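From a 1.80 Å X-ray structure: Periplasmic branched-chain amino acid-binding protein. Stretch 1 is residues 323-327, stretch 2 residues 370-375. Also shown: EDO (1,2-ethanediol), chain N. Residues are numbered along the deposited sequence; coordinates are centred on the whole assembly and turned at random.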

# COMPACT_ATOMS: atom_id res chain seq x y z
N ILE A 323 -3.58 5.10 -15.34
CA ILE A 323 -2.42 5.73 -14.68
C ILE A 323 -2.34 7.14 -15.20
O ILE A 323 -2.18 7.38 -16.41
CB ILE A 323 -1.13 4.94 -14.94
CG1 ILE A 323 -1.21 3.53 -14.35
CG2 ILE A 323 0.11 5.73 -14.39
CD1 ILE A 323 -0.09 2.52 -14.95
N ARG A 324 -2.44 8.08 -14.29
CA ARG A 324 -2.53 9.50 -14.68
C ARG A 324 -1.19 10.21 -14.62
O ARG A 324 -0.17 9.61 -14.26
CB ARG A 324 -3.59 10.22 -13.86
CG ARG A 324 -3.24 10.41 -12.43
CD ARG A 324 -4.34 11.25 -11.72
NE ARG A 324 -3.89 11.54 -10.38
CZ ARG A 324 -4.63 12.02 -9.40
NH1 ARG A 324 -5.92 12.27 -9.58
NH2 ARG A 324 -4.06 12.24 -8.23
N THR A 325 -1.19 11.49 -14.96
CA THR A 325 0.04 12.25 -15.11
C THR A 325 1.01 12.15 -13.93
O THR A 325 2.20 11.95 -14.13
CB THR A 325 -0.29 13.75 -15.43
OG1 THR A 325 -1.06 13.78 -16.64
CG2 THR A 325 0.98 14.56 -15.63
N ASP A 326 0.49 12.28 -12.72
CA ASP A 326 1.34 12.29 -11.51
C ASP A 326 1.88 10.92 -11.13
O ASP A 326 2.65 10.79 -10.18
CB ASP A 326 0.64 12.95 -10.30
CG ASP A 326 -0.58 12.18 -9.77
OD1 ASP A 326 -0.97 11.13 -10.31
OD2 ASP A 326 -1.20 12.68 -8.79
N GLY A 327 1.43 9.90 -11.87
CA GLY A 327 1.85 8.52 -11.64
C GLY A 327 0.87 7.66 -10.85
O GLY A 327 1.07 6.47 -10.73
N ARG A 370 1.02 18.54 -5.10
CA ARG A 370 2.37 19.11 -4.96
C ARG A 370 3.31 18.53 -6.03
O ARG A 370 4.55 18.68 -5.97
CB ARG A 370 2.90 18.89 -3.53
CG ARG A 370 1.93 19.39 -2.42
CD ARG A 370 1.00 18.33 -1.82
NE ARG A 370 1.79 17.26 -1.22
CZ ARG A 370 1.32 16.08 -0.84
NH1 ARG A 370 0.03 15.75 -0.95
NH2 ARG A 370 2.17 15.20 -0.32
N CYS A 371 2.71 17.90 -7.05
CA CYS A 371 3.48 17.35 -8.18
C CYS A 371 3.77 18.45 -9.20
O CYS A 371 2.87 18.94 -9.88
CB CYS A 371 2.71 16.22 -8.86
SG CYS A 371 3.50 15.60 -10.35
N ALA A 372 5.04 18.83 -9.30
CA ALA A 372 5.46 19.90 -10.21
C ALA A 372 5.23 19.55 -11.71
O ALA A 372 5.22 20.45 -12.56
CB ALA A 372 6.94 20.25 -9.94
N LEU A 373 5.01 18.28 -12.01
CA LEU A 373 4.74 17.83 -13.39
C LEU A 373 3.26 17.80 -13.76
O LEU A 373 2.92 17.49 -14.91
CB LEU A 373 5.36 16.44 -13.59
CG LEU A 373 6.85 16.36 -13.33
CD1 LEU A 373 7.37 14.90 -13.39
CD2 LEU A 373 7.58 17.24 -14.33
N TRP A 374 2.38 18.12 -12.81
CA TRP A 374 0.94 18.13 -13.05
C TRP A 374 0.39 19.56 -12.95
O TRP A 374 0.03 20.04 -11.88
CB TRP A 374 0.23 17.23 -12.06
CG TRP A 374 -1.22 16.99 -12.32
CD1 TRP A 374 -1.91 17.20 -13.50
CD2 TRP A 374 -2.18 16.43 -11.41
NE1 TRP A 374 -3.23 16.84 -13.35
CE2 TRP A 374 -3.42 16.36 -12.08
CE3 TRP A 374 -2.11 16.00 -10.08
CZ2 TRP A 374 -4.57 15.87 -11.48
CZ3 TRP A 374 -3.24 15.52 -9.48
CH2 TRP A 374 -4.46 15.45 -10.18
N LYS A 375 0.33 20.22 -14.09
CA LYS A 375 -0.22 21.58 -14.13
C LYS A 375 -1.39 21.71 -15.12
O LYS A 375 -1.68 20.81 -15.93
CB LYS A 375 0.89 22.58 -14.40
CG LYS A 375 1.69 22.93 -13.10
CD LYS A 375 3.13 23.28 -13.40
CE LYS A 375 3.92 23.61 -12.13
NZ LYS A 375 5.37 23.37 -12.33
OXT LYS A 375 -2.09 22.72 -15.09
C1 EDO N . 1.53 19.09 -17.54
O1 EDO N . 1.41 20.08 -16.50
C2 EDO N . 0.24 18.28 -17.70
O2 EDO N . -0.58 18.32 -16.52

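No hydrogen bond or salt bridge links the two stretches. They are held by van der Waals packing, and 267 Å² of surface is buried between them, both sides summed. W374 contributes most, with 88 Å² covered by stretch 1.

The packing centres on the W374 indole. Chi1 of W374 is t (-171°), and the ring lies alongside R324, T325 and D326. R324 CZ sits 3.5 Å from W374 CH2, which lies over one face of the guanidinium. D326 OD2 is 3.6 Å from W374 CZ3, and T325 CB is 4.3 Å from W374 CD1. A wide, flat, largely apolar ring suits this place because it can touch three consecutive residues at once.

Two smaller contacts extend the interface. T325 CG2 packs 3.6 Å from the backbone L373 O, so the methyl of the threonine is used here. D326 CB lies 3.9 Å from C371 SG. C371 is buried, with chi1 t, and is also bonded covalently to a group elsewhere in the structure. The nearest approach of the L373 side chain is L373 CB to T325 CG2, 5.2 Å, so its close contact is made by the backbone O.

Polar bonds act within each stretch. In stretch 1 they join two of the side chains that meet the indole. R324 NE donates to D326 OD1 at 2.9 Å in a salt bridge. R324 NH2 donates to D326 OD2, also at 2.9 Å. This paired arrangement holds the guanidinium and carboxylate together beside the indole. Both side chains have chi1 p, and chi2 and chi3 of R324 are t, so the arginine is extended. The charge of the buried D326 is thus matched by R324.

Each stretch also contains a type I turn. G327 N donates to R324 O at 2.9 Å, and W374 N donates to C371 O at 3.1 Å. G327 has phi/psi of 100/-10. At these angles a CB would be jammed against the carbonyl O of D326, so glycine suits the position. It makes no contact with stretch 2.

At the C-terminus, K375 CA-to-CB points away from stretch 1. K375 NZ donates to A372 O at 2.9 Å, tying the lysine back to its own stretch. The 1,2-ethanediol, probably from the crystallisation liquor, binds this end. K375 N donates to EDO O1 at 2.6 Å, and EDO O2 donates to K375 O at 2.8 Å. EDO O2 also lies at the edge of the indole, 3.5 Å from W374 CD1.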